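Local coordinates for 23S rRNA (guanine(2535)-N(1))-methyltransferase (Streptomyces viridochromogenes, PDB 1O9G), which methylates N1 of guanine-2535 in 23S ribosomal RNA with S-adenosyl-L-methionine as donor, conferring resistance to the orthosomycin antibiotic avilamycin, at residues A152-P157 with R198-A203. The protein carries 3 engineered substitutions. Numbering follows the deposited sequence.
Sequences ADVFDP and RSLASA
Ser199 meets the loop 152-157 through each atom of its short side chain, and followed outward it illustrates how a helix can hold a neighbouring turn with a single hydroxyl. CB points at the loop and already lies 3.2 Å from Val154 O. With OG anti to the backbone N (chi1 -173°), the hydroxyl reaches on across the gap and donates its proton to the same carbonyl, the OG to Val154 O distance being 2.7 Å. The C=O...OG angle is 150°, and the donor sits 22° out of the carbonyl plane. OG also comes within 3.3 Å of Pro157 N, but that tertiary amide nitrogen carries no hydrogen and the approach is one of packing, continued by CD and CB of the proline ring.

The carbonyl being gripped belongs to a type I beta turn, Asp153 to Asp156, stiffened from within: Asp156 N bonds to Asp153 O, and Asp153 OD1 accepts from Phe155 N in an Asx turn, met from above the carboxylate plane. In this Rossmann-like methyltransferase the loop leaves strand 147-151, at one edge of the sheet, and leads to helix 160-164, whose Leu160 also touches Ser199; the contact thus ties that connection to helix 190-203.

Two further meetings extend the interface. On the buried side, Val154 CG2 packs 3.5 Å from Leu200 CD2, the two side chains slanting past one another, while Pro58 and Cys59 also touch the valine. Toward the exposed side, Ser202 OG approaches Pro157 CB at 3.5 Å. That hydroxyl donates to Ser199 O, 2.6 Å away, and accepts from a water that also donates to Pro157 O, bridging loop and helix.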
ATOM      1  N   ALA A 152       8.266   6.926 -10.989  1.00 21.61           N
ATOM      2  CA  ALA A 152       8.731   5.860 -11.886  1.00 22.95           C
ATOM      3  C   ALA A 152       7.577   5.087 -12.529  1.00 23.79           C
ATOM      4  O   ALA A 152       6.575   4.780 -11.891  1.00 22.86           O
ATOM      5  CB  ALA A 152       9.637   4.917 -11.151  1.00 23.17           C
ATOM      6  N   ASP A 153       7.739   4.777 -13.810  1.00 25.42           N
ATOM      7  CA  ASP A 153       6.797   3.942 -14.534  1.00 25.42           C
ATOM      8  C   ASP A 153       7.087   2.484 -14.225  1.00 23.10           C
ATOM      9  O   ASP A 153       8.127   1.985 -14.595  1.00 23.52           O
ATOM     10  CB  ASP A 153       6.928   4.208 -16.036  1.00 27.89           C
ATOM     11  CG  ASP A 153       5.925   3.437 -16.857  1.00 31.28           C
ATOM     12  OD1 ASP A 153       5.101   2.691 -16.286  1.00 31.48           O
ATOM     13  OD2 ASP A 153       5.886   3.529 -18.095  1.00 36.50           O
ATOM     14  N   VAL A 154       6.172   1.821 -13.524  1.00 22.21           N
ATOM     15  CA  VAL A 154       6.331   0.436 -13.094  1.00 22.41           C
ATOM     16  C   VAL A 154       6.461  -0.510 -14.284  1.00 22.21           C
ATOM     17  O   VAL A 154       7.031  -1.579 -14.158  1.00 22.38           O
ATOM     18  CB  VAL A 154       5.156   0.001 -12.175  1.00 24.35           C
ATOM     19  CG1 VAL A 154       3.817  -0.074 -12.945  1.00 26.92           C
ATOM     20  CG2 VAL A 154       5.459  -1.324 -11.519  1.00 25.82           C
ATOM     21  N   PHE A 155       5.931  -0.114 -15.439  1.00 23.67           N
ATOM     22  CA  PHE A 155       6.053  -0.922 -16.649  1.00 25.47           C
ATOM     23  C   PHE A 155       7.415  -0.841 -17.349  1.00 26.24           C
ATOM     24  O   PHE A 155       7.659  -1.567 -18.323  1.00 30.21           O
ATOM     25  CB  PHE A 155       4.955  -0.543 -17.633  1.00 28.73           C
ATOM     26  CG  PHE A 155       3.593  -0.944 -17.180  1.00 31.11           C
ATOM     27  CD1 PHE A 155       3.068  -2.179 -17.536  1.00 34.13           C
ATOM     28  CD2 PHE A 155       2.842  -0.104 -16.377  1.00 30.96           C
ATOM     29  CE1 PHE A 155       1.802  -2.560 -17.114  1.00 39.26           C
ATOM     30  CE2 PHE A 155       1.579  -0.482 -15.948  1.00 35.80           C
ATOM     31  CZ  PHE A 155       1.061  -1.716 -16.315  1.00 39.32           C
ATOM     32  N   ASP A 156       8.287   0.038 -16.865  1.00 25.30           N
ATOM     33  CA  ASP A 156       9.622   0.200 -17.427  1.00 27.45           C
ATOM     34  C   ASP A 156      10.619  -0.409 -16.452  1.00 25.77           C
ATOM     35  O   ASP A 156      10.952   0.233 -15.450  1.00 24.00           O
ATOM     36  CB  ASP A 156       9.948   1.685 -17.611  1.00 29.54           C
ATOM     37  CG  ASP A 156      11.344   1.919 -18.185  1.00 35.16           C
ATOM     38  OD1 ASP A 156      12.062   0.934 -18.501  1.00 37.01           O
ATOM     39  OD2 ASP A 156      11.807   3.067 -18.384  1.00 39.03           O
ATOM     40  N   PRO A 157      11.105  -1.621 -16.732  1.00 26.55           N
ATOM     41  CA  PRO A 157      12.016  -2.308 -15.804  1.00 26.44           C
ATOM     42  C   PRO A 157      13.323  -1.557 -15.512  1.00 28.56           C
ATOM     43  O   PRO A 157      13.910  -1.753 -14.450  1.00 28.50           O
ATOM     44  CB  PRO A 157      12.311  -3.638 -16.514  1.00 28.71           C
ATOM     45  CG  PRO A 157      11.920  -3.453 -17.911  1.00 31.78           C
ATOM     46  CD  PRO A 157      10.850  -2.430 -17.939  1.00 29.87           C
ATOM     47  N   ARG A 198       6.023  -8.975 -14.853  1.00 19.71           N
ATOM     48  CA  ARG A 198       7.351  -9.250 -15.382  1.00 20.97           C
ATOM     49  C   ARG A 198       8.317  -8.118 -15.082  1.00 19.45           C
ATOM     50  O   ARG A 198       9.463  -8.358 -14.750  1.00 20.54           O
ATOM     51  CB  ARG A 198       7.311  -9.498 -16.883  1.00 24.30           C
ATOM     52  CG  ARG A 198       6.701 -10.836 -17.278  1.00 29.34           C
ATOM     53  CD  ARG A 198       6.973 -11.207 -18.712  1.00 37.44           C
ATOM     54  NE  ARG A 198       6.832 -10.018 -19.544  1.00 41.56           N
ATOM     55  CZ  ARG A 198       5.722  -9.639 -20.176  1.00 43.88           C
ATOM     56  NH1 ARG A 198       4.611 -10.384 -20.145  1.00 43.76           N
ATOM     57  NH2 ARG A 198       5.740  -8.507 -20.878  1.00 47.02           N
ATOM     58  N   SER A 199       7.853  -6.885 -15.196  1.00 18.46           N
ATOM     59  CA  SER A 199       8.701  -5.750 -14.887  1.00 18.53           C
ATOM     60  C   SER A 199       9.156  -5.789 -13.431  1.00 18.11           C
ATOM     61  O   SER A 199      10.336  -5.677 -13.130  1.00 19.32           O
ATOM     62  CB  SER A 199       7.958  -4.448 -15.187  1.00 19.74           C
ATOM     63  OG  SER A 199       8.810  -3.345 -15.042  1.00 22.98           O
ATOM     64  N   LEU A 200       8.208  -5.961 -12.528  1.00 16.55           N
ATOM     65  CA  LEU A 200       8.510  -6.022 -11.107  1.00 17.05           C
ATOM     66  C   LEU A 200       9.467  -7.165 -10.798  1.00 17.35           C
ATOM     67  O   LEU A 200      10.408  -6.982 -10.047  1.00 18.04           O
ATOM     68  CB  LEU A 200       7.228  -6.169 -10.290  1.00 17.13           C
ATOM     69  CG  LEU A 200       6.332  -4.931 -10.245  1.00 17.86           C
ATOM     70  CD1 LEU A 200       5.002  -5.235  -9.570  1.00 19.28           C
ATOM     71  CD2 LEU A 200       7.055  -3.793  -9.567  1.00 20.43           C
ATOM     72  N   ALA A 201       9.206  -8.351 -11.336  1.00 17.58           N
ATOM     73  CA  ALA A 201       9.992  -9.523 -10.971  1.00 19.16           C
ATOM     74  C   ALA A 201      11.447  -9.359 -11.409  1.00 20.17           C
ATOM     75  O   ALA A 201      12.342  -9.920 -10.787  1.00 22.47           O
ATOM     76  CB  ALA A 201       9.374 -10.789 -11.555  1.00 20.92           C
ATOM     77  N   SER A 202      11.685  -8.580 -12.461  1.00 19.79           N
ATOM     78  CA  SER A 202      13.054  -8.324 -12.917  1.00 22.22           C
ATOM     79  C   SER A 202      13.879  -7.563 -11.876  1.00 21.53           C
ATOM     80  O   SER A 202      15.098  -7.656 -11.870  1.00 23.70           O
ATOM     81  CB  SER A 202      13.067  -7.571 -14.255  1.00 23.40           C
ATOM     82  OG  SER A 202      12.705  -6.197 -14.134  1.00 23.48           O
ATOM     83  N   ALA A 203      13.204  -6.823 -11.013  1.00 19.07           N
ATOM     84  CA  ALA A 203      13.868  -5.966 -10.023  1.00 19.27           C
ATOM     85  C   ALA A 203      13.886  -6.528  -8.590  1.00 19.30           C
ATOM     86  O   ALA A 203      14.573  -5.983  -7.739  1.00 20.75           O
ATOM     87  CB  ALA A 203      13.220  -4.608 -10.023  1.00 20.35           C
TER
HETATM   88  O   HOH W   1      14.544  -4.274 -13.547  1.00 34.45           O